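Local coordinates for protein ribonucleoside-diphosphate reductase subunit beta (Clostridium botulinum, PDB 6ZJK) that probably serves as the radical-generating, di-iron small subunit of a class I ribonucleotide reductase, the enzyme that reduces ribonucleoside diphosphates to deoxyribonucleoside diphosphates, at residues F193-E204 / L242-L252; F62-F70 / L129-E137. All blocks are in the same frame, centred on the assembly; numbering follows the deposited sequence.

Interaction 1: F193-E204 / L242-L252; sequences FLRAIMANYILE and LVLFQNIIKEL. With FE (Fe (III) ion), chain G.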
loop_
_atom_site.group_PDB
_atom_site.type_symbol
_atom_site.label_atom_id
_atom_site.label_comp_id
_atom_site.label_asym_id
_atom_site.label_seq_id
_atom_site.Cartn_x
_atom_site.Cartn_y
_atom_site.Cartn_z
ATOM N N PHE A 193 -14.677 -12.717 -9.274
ATOM C CA PHE A 193 -14.356 -11.586 -8.430
ATOM C C PHE A 193 -14.985 -11.735 -7.063
ATOM O O PHE A 193 -14.319 -11.545 -6.081
ATOM C CB PHE A 193 -14.762 -10.293 -9.130
ATOM C CG PHE A 193 -14.552 -9.059 -8.324
ATOM C CD1 PHE A 193 -13.318 -8.503 -8.200
ATOM C CD2 PHE A 193 -15.605 -8.441 -7.728
ATOM C CE1 PHE A 193 -13.127 -7.363 -7.460
ATOM C CE2 PHE A 193 -15.430 -7.309 -6.980
ATOM C CZ PHE A 193 -14.188 -6.764 -6.852
ATOM N N LEU A 194 -16.254 -12.109 -7.006
ATOM C CA LEU A 194 -16.956 -12.281 -5.746
ATOM C C LEU A 194 -16.476 -13.480 -4.944
ATOM O O LEU A 194 -16.460 -13.443 -3.748
ATOM C CB LEU A 194 -18.448 -12.363 -5.960
ATOM C CG LEU A 194 -19.147 -11.131 -6.507
ATOM C CD1 LEU A 194 -20.589 -11.436 -6.819
ATOM C CD2 LEU A 194 -19.047 -9.961 -5.563
ATOM N N ARG A 195 -16.076 -14.542 -5.622
ATOM C CA ARG A 195 -15.546 -15.709 -4.941
ATOM C C ARG A 195 -14.194 -15.325 -4.318
ATOM O O ARG A 195 -13.892 -15.706 -3.228
ATOM C CB ARG A 195 -15.438 -16.901 -5.878
ATOM C CG ARG A 195 -16.760 -17.484 -6.317
ATOM C CD ARG A 195 -16.614 -18.849 -6.964
ATOM N NE ARG A 195 -16.597 -18.761 -8.414
ATOM C CZ ARG A 195 -17.669 -18.890 -9.181
ATOM N NH1 ARG A 195 -18.847 -19.116 -8.647
ATOM N NH2 ARG A 195 -17.571 -18.780 -10.487
ATOM N N ALA A 196 -13.451 -14.466 -4.968
ATOM C CA ALA A 196 -12.205 -14.031 -4.406
ATOM C C ALA A 196 -12.400 -13.148 -3.192
ATOM O O ALA A 196 -11.598 -13.141 -2.315
ATOM C CB ALA A 196 -11.385 -13.328 -5.418
ATOM N N ILE A 197 -13.489 -12.411 -3.152
ATOM C CA ILE A 197 -13.742 -11.552 -2.046
ATOM C C ILE A 197 -14.073 -12.392 -0.853
ATOM O O ILE A 197 -13.641 -12.147 0.198
ATOM C CB ILE A 197 -14.899 -10.579 -2.332
ATOM C CG1 ILE A 197 -14.566 -9.643 -3.479
ATOM C CG2 ILE A 197 -15.266 -9.813 -1.099
ATOM C CD1 ILE A 197 -13.592 -8.581 -3.179
ATOM N N MET A 198 -14.834 -13.430 -1.063
ATOM C CA MET A 198 -15.217 -14.319 0.002
ATOM C C MET A 198 -13.993 -15.095 0.491
ATOM O O MET A 198 -13.844 -15.311 1.628
ATOM C CB MET A 198 -16.402 -15.186 -0.456
ATOM C CG MET A 198 -17.062 -16.087 0.546
ATOM S SD MET A 198 -17.722 -15.446 2.020
ATOM C CE MET A 198 -17.822 -16.878 3.004
ATOM N N ALA A 199 -13.095 -15.440 -0.406
ATOM C CA ALA A 199 -11.857 -16.119 -0.047
ATOM C C ALA A 199 -11.038 -15.298 0.923
ATOM O O ALA A 199 -10.584 -15.786 1.911
ATOM C CB ALA A 199 -11.071 -16.399 -1.263
ATOM N N ASN A 200 -10.868 -14.025 0.624
ATOM C CA ASN A 200 -10.201 -13.130 1.499
ATOM C C ASN A 200 -10.787 -13.124 2.859
ATOM O O ASN A 200 -10.092 -13.148 3.796
ATOM C CB ASN A 200 -10.411 -11.737 0.988
ATOM C CG ASN A 200 -9.204 -11.146 0.402
ATOM O OD1 ASN A 200 -8.337 -10.743 1.097
ATOM N ND2 ASN A 200 -9.157 -11.085 -0.892
ATOM N N TYR A 201 -12.105 -13.006 2.952
ATOM C CA TYR A 201 -12.820 -12.966 4.215
ATOM C C TYR A 201 -12.542 -14.221 5.026
ATOM O O TYR A 201 -12.259 -14.162 6.161
ATOM C CB TYR A 201 -14.326 -12.711 3.977
ATOM C CG TYR A 201 -15.183 -12.572 5.192
ATOM C CD1 TYR A 201 -14.899 -11.673 6.138
ATOM C CD2 TYR A 201 -16.299 -13.353 5.370
ATOM C CE1 TYR A 201 -15.651 -11.574 7.253
ATOM C CE2 TYR A 201 -17.070 -13.238 6.477
ATOM C CZ TYR A 201 -16.744 -12.339 7.405
ATOM O OH TYR A 201 -17.421 -12.185 8.509
ATOM N N ILE A 202 -12.574 -15.358 4.384
ATOM C CA ILE A 202 -12.276 -16.611 5.044
ATOM C C ILE A 202 -10.846 -16.639 5.567
ATOM O O ILE A 202 -10.635 -16.899 6.693
ATOM C CB ILE A 202 -12.524 -17.782 4.120
ATOM C CG1 ILE A 202 -14.009 -17.983 3.943
ATOM C CG2 ILE A 202 -11.893 -19.025 4.673
ATOM C CD1 ILE A 202 -14.372 -18.766 2.738
ATOM N N LEU A 203 -9.913 -16.256 4.724
ATOM C CA LEU A 203 -8.500 -16.225 5.055
ATOM C C LEU A 203 -8.212 -15.470 6.302
ATOM O O LEU A 203 -7.616 -15.963 7.160
ATOM C CB LEU A 203 -7.692 -15.708 3.898
ATOM C CG LEU A 203 -6.189 -15.496 4.075
ATOM C CD1 LEU A 203 -5.505 -15.454 2.751
ATOM C CD2 LEU A 203 -5.806 -14.326 4.899
ATOM N N GLU A 204 -8.745 -14.294 6.418
ATOM C CA GLU A 204 -8.547 -13.448 7.554
ATOM C C GLU A 204 -9.327 -13.774 8.783
ATOM O O GLU A 204 -8.857 -13.607 9.847
ATOM C CB GLU A 204 -8.906 -12.057 7.121
ATOM C CG GLU A 204 -8.134 -11.687 5.875
ATOM C CD GLU A 204 -7.854 -10.228 5.707
ATOM O OE1 GLU A 204 -8.816 -9.519 5.551
ATOM O OE2 GLU A 204 -6.685 -9.829 5.704
ATOM N N LEU A 242 -11.216 -7.524 8.733
ATOM C CA LEU A 242 -12.429 -8.280 8.760
ATOM C C LEU A 242 -13.612 -7.357 8.550
ATOM O O LEU A 242 -14.357 -7.554 7.702
ATOM C CB LEU A 242 -12.544 -8.887 10.120
ATOM C CG LEU A 242 -12.904 -10.308 10.286
ATOM C CD1 LEU A 242 -12.221 -11.137 9.261
ATOM C CD2 LEU A 242 -12.535 -10.727 11.680
ATOM N N VAL A 243 -13.735 -6.339 9.352
ATOM C CA VAL A 243 -14.809 -5.416 9.210
ATOM C C VAL A 243 -14.812 -4.715 7.879
ATOM O O VAL A 243 -15.823 -4.435 7.363
ATOM C CB VAL A 243 -14.841 -4.404 10.291
ATOM C CG1 VAL A 243 -16.060 -3.570 10.109
ATOM C CG2 VAL A 243 -14.910 -5.081 11.618
ATOM N N LEU A 244 -13.654 -4.447 7.324
ATOM C CA LEU A 244 -13.586 -3.855 5.987
ATOM C C LEU A 244 -14.246 -4.763 4.957
ATOM O O LEU A 244 -15.139 -4.333 4.214
ATOM C CB LEU A 244 -12.131 -3.553 5.603
ATOM C CG LEU A 244 -11.797 -3.014 4.199
ATOM C CD1 LEU A 244 -12.578 -1.743 3.910
ATOM C CD2 LEU A 244 -10.321 -2.735 4.065
ATOM N N PHE A 245 -13.856 -6.027 4.935
ATOM C CA PHE A 245 -14.442 -6.975 4.003
ATOM C C PHE A 245 -15.935 -7.251 4.294
ATOM O O PHE A 245 -16.678 -7.430 3.428
ATOM C CB PHE A 245 -13.599 -8.237 3.820
ATOM C CG PHE A 245 -12.530 -8.091 2.770
ATOM C CD1 PHE A 245 -11.436 -7.375 3.006
ATOM C CD2 PHE A 245 -12.675 -8.622 1.538
ATOM C CE1 PHE A 245 -10.498 -7.203 2.057
ATOM C CE2 PHE A 245 -11.729 -8.447 0.577
ATOM C CZ PHE A 245 -10.643 -7.741 0.843
ATOM N N GLN A 246 -16.334 -7.245 5.533
ATOM C CA GLN A 246 -17.759 -7.365 5.861
ATOM C C GLN A 246 -18.576 -6.262 5.177
ATOM O O GLN A 246 -19.632 -6.520 4.584
ATOM C CB GLN A 246 -17.938 -7.323 7.387
ATOM C CG GLN A 246 -17.555 -8.642 8.105
ATOM C CD GLN A 246 -17.525 -8.544 9.641
ATOM O OE1 GLN A 246 -17.829 -7.490 10.218
ATOM N NE2 GLN A 246 -17.178 -9.672 10.312
ATOM N N ASN A 247 -18.091 -5.024 5.253
ATOM C CA ASN A 247 -18.792 -3.897 4.645
ATOM C C ASN A 247 -18.702 -3.902 3.126
ATOM O O ASN A 247 -19.679 -3.571 2.443
ATOM C CB ASN A 247 -18.244 -2.600 5.206
ATOM C CG ASN A 247 -18.882 -2.258 6.509
ATOM O OD1 ASN A 247 -19.907 -1.596 6.522
ATOM N ND2 ASN A 247 -18.291 -2.675 7.604
ATOM N N ILE A 248 -17.553 -4.283 2.570
ATOM C CA ILE A 248 -17.454 -4.369 1.117
ATOM C C ILE A 248 -18.473 -5.368 0.580
ATOM O O ILE A 248 -19.172 -5.091 -0.402
ATOM C CB ILE A 248 -16.015 -4.727 0.680
ATOM C CG1 ILE A 248 -15.041 -3.566 0.941
ATOM C CG2 ILE A 248 -15.983 -5.049 -0.796
ATOM C CD1 ILE A 248 -13.545 -3.898 0.548
ATOM N N ILE A 249 -18.624 -6.499 1.227
ATOM C CA ILE A 249 -19.569 -7.490 0.777
ATOM C C ILE A 249 -21.021 -7.004 0.909
ATOM O O ILE A 249 -21.823 -7.218 0.040
ATOM C CB ILE A 249 -19.410 -8.800 1.540
ATOM C CG1 ILE A 249 -18.193 -9.557 1.054
ATOM C CG2 ILE A 249 -20.601 -9.685 1.318
ATOM C CD1 ILE A 249 -17.682 -10.549 2.058
ATOM N N LYS A 250 -21.315 -6.312 1.989
ATOM C CA LYS A 250 -22.662 -5.807 2.229
ATOM C C LYS A 250 -23.083 -4.814 1.140
ATOM O O LYS A 250 -24.240 -4.820 0.696
ATOM C CB LYS A 250 -22.714 -5.139 3.610
ATOM C CG LYS A 250 -24.038 -4.439 3.945
ATOM C CD LYS A 250 -24.077 -3.959 5.408
ATOM C CE LYS A 250 -25.318 -3.057 5.688
ATOM N NZ LYS A 250 -25.112 -1.782 6.537
ATOM N N GLU A 251 -22.165 -3.928 0.745
ATOM C CA GLU A 251 -22.498 -2.955 -0.294
ATOM C C GLU A 251 -22.592 -3.619 -1.664
ATOM O O GLU A 251 -23.482 -3.288 -2.455
ATOM C CB GLU A 251 -21.478 -1.814 -0.323
ATOM C CG GLU A 251 -21.249 -1.045 0.991
ATOM C CD GLU A 251 -22.483 -0.309 1.522
ATOM O OE1 GLU A 251 -23.537 -0.299 0.846
ATOM O OE2 GLU A 251 -22.394 0.264 2.633
ATOM N N LEU A 252 -21.721 -4.592 -1.949
ATOM C CA LEU A 252 -21.794 -5.291 -3.232
ATOM C C LEU A 252 -23.121 -6.015 -3.402
ATOM O O LEU A 252 -23.657 -6.076 -4.516
ATOM C CB LEU A 252 -20.645 -6.287 -3.373
ATOM C CG LEU A 252 -19.261 -5.704 -3.684
ATOM C CD1 LEU A 252 -18.184 -6.791 -3.579
ATOM C CD2 LEU A 252 -19.243 -5.053 -5.060
HETATM FE FE FE G . -5.107 -9.261 7.035
HETATM O O HOH W 1 -3.994 -8.890 8.848
#

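Interaction 2: F62-F70 / L129-E137; sequences FYRTMLNNF and LLNIQTFQE. With FE (Fe (III) ion), chain G; FE (Fe (III) ion), chain H.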
loop_
_atom_site.group_PDB
_atom_site.type_symbol
_atom_site.label_atom_id
_atom_site.label_comp_id
_atom_site.label_asym_id
_atom_site.label_seq_id
_atom_site.Cartn_x
_atom_site.Cartn_y
_atom_site.Cartn_z
ATOM N N PHE A 62 -12.849 4.135 9.520
ATOM C CA PHE A 62 -11.936 3.055 9.297
ATOM C C PHE A 62 -10.538 3.609 8.985
ATOM O O PHE A 62 -9.583 3.068 9.430
ATOM C CB PHE A 62 -12.382 2.098 8.203
ATOM C CG PHE A 62 -13.560 1.231 8.566
ATOM C CD1 PHE A 62 -14.303 1.463 9.669
ATOM C CD2 PHE A 62 -13.921 0.229 7.765
ATOM C CE1 PHE A 62 -15.375 0.664 9.965
ATOM C CE2 PHE A 62 -14.969 -0.561 8.034
ATOM C CZ PHE A 62 -15.712 -0.343 9.130
ATOM N N TYR A 63 -10.448 4.709 8.243
ATOM C CA TYR A 63 -9.194 5.339 7.923
ATOM C C TYR A 63 -8.557 5.747 9.196
ATOM O O TYR A 63 -7.453 5.435 9.445
ATOM C CB TYR A 63 -9.413 6.544 7.025
ATOM C CG TYR A 63 -8.191 7.309 6.665
ATOM C CD1 TYR A 63 -7.746 8.309 7.431
ATOM C CD2 TYR A 63 -7.517 7.030 5.542
ATOM C CE1 TYR A 63 -6.644 9.019 7.087
ATOM C CE2 TYR A 63 -6.413 7.716 5.198
ATOM C CZ TYR A 63 -5.987 8.701 5.987
ATOM O OH TYR A 63 -4.936 9.368 5.662
ATOM N N ARG A 64 -9.282 6.401 10.047
ATOM C CA ARG A 64 -8.732 6.887 11.272
ATOM C C ARG A 64 -8.197 5.812 12.177
ATOM O O ARG A 64 -7.119 5.903 12.662
ATOM C CB ARG A 64 -9.770 7.737 11.953
ATOM C CG ARG A 64 -9.393 8.394 13.233
ATOM C CD ARG A 64 -10.545 9.239 13.728
ATOM N NE ARG A 64 -10.441 10.609 13.268
ATOM C CZ ARG A 64 -11.232 11.185 12.375
ATOM N NH1 ARG A 64 -12.235 10.545 11.833
ATOM N NH2 ARG A 64 -11.029 12.444 12.035
ATOM N N THR A 65 -8.986 4.782 12.365
ATOM C CA THR A 65 -8.665 3.663 13.203
ATOM C C THR A 65 -7.410 2.942 12.738
ATOM O O THR A 65 -6.566 2.644 13.495
ATOM C CB THR A 65 -9.843 2.686 13.187
ATOM O OG1 THR A 65 -10.919 3.265 13.876
ATOM C CG2 THR A 65 -9.486 1.456 13.850
ATOM N N MET A 66 -7.340 2.693 11.460
ATOM C CA MET A 66 -6.241 1.997 10.875
ATOM C C MET A 66 -4.942 2.731 11.087
ATOM O O MET A 66 -3.988 2.156 11.469
ATOM C CB MET A 66 -6.494 1.714 9.429
ATOM C CG MET A 66 -7.491 0.639 9.210
ATOM S SD MET A 66 -7.920 0.343 7.563
ATOM C CE MET A 66 -6.983 -1.063 7.121
ATOM N N LEU A 67 -4.931 4.019 10.866
ATOM C CA LEU A 67 -3.762 4.778 11.112
ATOM C C LEU A 67 -3.347 4.815 12.549
ATOM O O LEU A 67 -2.189 4.806 12.809
ATOM C CB LEU A 67 -3.932 6.185 10.606
ATOM C CG LEU A 67 -3.295 6.555 9.303
ATOM C CD1 LEU A 67 -3.660 5.667 8.186
ATOM C CD2 LEU A 67 -3.624 7.970 8.942
ATOM N N ASN A 68 -4.276 4.899 13.475
ATOM C CA ASN A 68 -3.937 4.897 14.880
ATOM C C ASN A 68 -3.422 3.543 15.405
ATOM O O ASN A 68 -2.968 3.440 16.473
ATOM C CB ASN A 68 -5.068 5.380 15.771
ATOM C CG ASN A 68 -5.390 6.843 15.590
ATOM O OD1 ASN A 68 -4.738 7.710 16.035
ATOM N ND2 ASN A 68 -6.390 7.085 14.859
ATOM N N ASN A 69 -3.544 2.523 14.608
ATOM C CA ASN A 69 -3.046 1.201 14.977
ATOM C C ASN A 69 -1.599 0.948 14.529
ATOM O O ASN A 69 -1.133 -0.194 14.631
ATOM C CB ASN A 69 -3.935 0.106 14.380
ATOM C CG ASN A 69 -5.244 -0.078 15.134
ATOM O OD1 ASN A 69 -5.390 0.321 16.297
ATOM N ND2 ASN A 69 -6.206 -0.692 14.465
ATOM N N PHE A 70 -0.906 1.961 13.992
ATOM C CA PHE A 70 0.434 1.766 13.414
ATOM C C PHE A 70 1.441 1.272 14.460
ATOM O O PHE A 70 1.490 1.766 15.590
ATOM C CB PHE A 70 0.914 3.079 12.766
ATOM C CG PHE A 70 2.338 3.038 12.219
ATOM C CD1 PHE A 70 2.609 2.481 10.987
ATOM C CD2 PHE A 70 3.389 3.612 12.920
ATOM C CE1 PHE A 70 3.920 2.461 10.480
ATOM C CE2 PHE A 70 4.694 3.606 12.415
ATOM C CZ PHE A 70 4.958 3.023 11.199
ATOM N N LEU A 129 -8.540 2.442 1.563
ATOM C CA LEU A 129 -8.467 1.519 2.676
ATOM C C LEU A 129 -7.790 0.223 2.310
ATOM O O LEU A 129 -7.092 -0.310 3.064
ATOM C CB LEU A 129 -9.822 1.289 3.321
ATOM C CG LEU A 129 -10.662 2.422 3.903
ATOM C CD1 LEU A 129 -12.080 2.026 4.189
ATOM C CD2 LEU A 129 -10.078 3.092 5.085
ATOM N N LEU A 130 -8.033 -0.275 1.131
ATOM C CA LEU A 130 -7.353 -1.503 0.727
ATOM C C LEU A 130 -5.851 -1.291 0.573
ATOM O O LEU A 130 -5.069 -2.223 0.828
ATOM C CB LEU A 130 -7.948 -2.049 -0.576
ATOM C CG LEU A 130 -9.388 -2.585 -0.527
ATOM C CD1 LEU A 130 -9.913 -2.743 -1.937
ATOM C CD2 LEU A 130 -9.451 -3.923 0.193
ATOM N N ASN A 131 -5.430 -0.094 0.141
ATOM C CA ASN A 131 -4.000 0.218 0.058
ATOM C C ASN A 131 -3.374 0.274 1.448
ATOM O O ASN A 131 -2.237 -0.164 1.641
ATOM C CB ASN A 131 -3.779 1.567 -0.641
ATOM C CG ASN A 131 -3.998 1.513 -2.136
ATOM O OD1 ASN A 131 -3.926 0.458 -2.756
ATOM N ND2 ASN A 131 -4.222 2.678 -2.736
ATOM N N ILE A 132 -4.090 0.771 2.421
ATOM C CA ILE A 132 -3.570 0.773 3.747
ATOM C C ILE A 132 -3.472 -0.682 4.234
ATOM O O ILE A 132 -2.579 -1.044 4.914
ATOM C CB ILE A 132 -4.452 1.543 4.688
ATOM C CG1 ILE A 132 -4.578 2.997 4.257
ATOM C CG2 ILE A 132 -3.922 1.510 6.076
ATOM C CD1 ILE A 132 -5.501 3.821 5.113
ATOM N N GLN A 133 -4.430 -1.501 3.845
ATOM C CA GLN A 133 -4.435 -2.876 4.230
ATOM C C GLN A 133 -3.205 -3.524 3.665
ATOM O O GLN A 133 -2.545 -4.178 4.364
ATOM C CB GLN A 133 -5.678 -3.610 3.758
ATOM C CG GLN A 133 -5.810 -5.027 4.228
ATOM C CD GLN A 133 -7.047 -5.754 3.751
ATOM O OE1 GLN A 133 -7.980 -5.198 3.216
ATOM N NE2 GLN A 133 -7.042 -7.037 3.962
ATOM N N THR A 134 -2.939 -3.331 2.389
ATOM C CA THR A 134 -1.776 -3.944 1.746
ATOM C C THR A 134 -0.480 -3.597 2.475
ATOM O O THR A 134 0.389 -4.463 2.675
ATOM C CB THR A 134 -1.689 -3.499 0.290
ATOM O OG1 THR A 134 -2.861 -3.922 -0.405
ATOM C CG2 THR A 134 -0.477 -4.093 -0.382
ATOM N N PHE A 135 -0.337 -2.331 2.863
ATOM C CA PHE A 135 0.813 -1.875 3.636
ATOM C C PHE A 135 0.929 -2.632 4.959
ATOM O O PHE A 135 2.025 -3.052 5.344
ATOM C CB PHE A 135 0.661 -0.367 3.845
ATOM C CG PHE A 135 1.405 0.186 5.012
ATOM C CD1 PHE A 135 2.756 0.504 4.909
ATOM C CD2 PHE A 135 0.748 0.452 6.201
ATOM C CE1 PHE A 135 3.440 1.059 5.979
ATOM C CE2 PHE A 135 1.424 0.998 7.285
ATOM C CZ PHE A 135 2.774 1.303 7.173
ATOM N N GLN A 136 -0.197 -2.850 5.647
ATOM C CA GLN A 136 -0.201 -3.581 6.919
ATOM C C GLN A 136 0.179 -5.040 6.738
ATOM O O GLN A 136 0.816 -5.622 7.625
ATOM C CB GLN A 136 -1.580 -3.502 7.609
ATOM C CG GLN A 136 -1.909 -2.107 8.137
ATOM C CD GLN A 136 -3.231 -1.975 8.847
ATOM O OE1 GLN A 136 -4.063 -2.899 8.853
ATOM N NE2 GLN A 136 -3.436 -0.814 9.478
ATOM N N GLU A 137 -0.173 -5.637 5.630
ATOM C CA GLU A 137 0.175 -6.988 5.340
ATOM C C GLU A 137 1.707 -7.104 5.107
ATOM O O GLU A 137 2.296 -8.056 5.511
ATOM C CB GLU A 137 -0.590 -7.544 4.163
ATOM C CG GLU A 137 -2.111 -7.580 4.203
ATOM C CD GLU A 137 -2.793 -8.218 5.402
ATOM O OE1 GLU A 137 -2.244 -8.329 6.441
ATOM O OE2 GLU A 137 -3.950 -8.578 5.307
HETATM FE FE FE G . -5.107 -9.261 7.035
HETATM FE FE FE H . -2.018 -9.930 7.932
HETATM O O HOH W 2 -1.428 1.199 9.915
HETATM O O HOH W 3 -5.458 -1.630 11.732
HETATM O O HOH W 1 -3.994 -8.890 8.848
#

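Interaction 1: F193-E204 / L242-L252
Phe245 fits as a knob into the hole formed by Ile197, Asn200, Tyr201 and Glu204, between two antiparallel helices of the all-helical, ferritin-like fold of the R2 family. The segment axes come within 9.7 Å of each other at 153°.

Packing over the Phe245 ring and its neighbours makes up most of the interface. The carboxamide of Asn200 lies over the CE2-CZ rim of the Phe245 ring, the planes only 20° apart, and Asn200 CB is 3.6 Å from Phe245 CE2. Ile197 meets the same ring at its edge through CG2. That methyl group, anti to the backbone N, also passes alongside Ile249, 3.6 Å from Ile249 CG1. Farther from the iron, Leu194 and Leu252 lie side by side, pointing opposite ways, with Leu194 CD2 3.8 Å from Leu252 CD1. At the iron end, Leu242 CD1 fills the angle between the Tyr201 ring and the start of the Glu204 side chain.

One polar bond joins the helices. Tyr201 has CG anti to its own N (chi1 -177°), which sends the ring across the neighbouring helix, past Leu242 and Phe245, until its hydroxyl receives an N-H from Gln246 NE2 at 3.1 Å. The bond is moderately bent, and the hydroxyl lies somewhat out of the amide plane. The same OH is also hydrogen-bonded to Arg310 O, so two polar partners fix the ring's far end. Asn200 OD1 is likewise paired, with Gln110 on helix 90-118.

At one end of the contact Glu204 reaches the iron of chain G through a single carboxylate oxygen, in a site completed by Glu137, Glu238, His241 and a water. Its OE2 is 2.1 Å from the metal, whereas OE1 stays 4.0 Å from the same iron and lies near Phe245 CD1.

Interaction 2: F62-F70 / L129-E137
Helix 62-68 runs nearly parallel to helix 129-137, their axes 16° apart in direction and 10.6 Å apart at closest approach; Tyr63 pairs in register with Leu129 and Met66 with Ile132. In this helical R2 fold, segment 129-137 ends in Glu137, which binds both irons, and helix 62-68 covers its flank. Met66 is the knob, held among Leu129, Ile132, Gln133 and Gln136. Its chain bends at the last torsion (chi3 100°), placing CE 4.1 Å from Ile132 CG2 and 3.9 Å from Gln136 OE1. Leu129 CD2 packs against the backbone where Phe62 joins Tyr63, while Ile132 CD1 reaches the Tyr63 ring at CD2, 3.8 Å away. Beyond the helix end, the rings of Phe70 and Phe135 meet rim to rim, Phe70 CE1 lying 3.7 Å from Phe135 CZ.

Gln136 NE2 donates to two waters: water 2 in turn donates a hydrogen bond to Met66 O, and water 3 also accepts one from Asn69 ND2. Gln136 OE1 is hydrogen-bonded to His241, an iron ligand.

Helices 90-118 and 225-255 touch segment 129-137; on another flank Phe70 and Phe135 stack on Phe70 and Phe135 of the second subunit, and Tyr63 OH is hydrogen-bonded to Gln142 of that subunit.

How the interactions relate
The two contacts, centred about 16 Å apart, converge on the di-iron site that probably generates the radical. Glu137, from interaction 2, bridges the metals: OE2 lies 2.2 Å from the iron of chain G and OE1 2.2 Å from that of chain H. Glu204, from interaction 1, binds the chain G iron; its OE2 is 3.0 Å from Glu137 OE2, a closeness of two carboxylates that the shared cation probably makes tolerable. Water 1 bridges the irons, 2.2 Å from that of chain G and 2.4 Å from that of chain H. Gln133 packs between the contacts, its NE2 3.3 Å from Glu204 OE2 and its OE1 3.4 Å from Phe245 CE1, and Phe62 meets Val243.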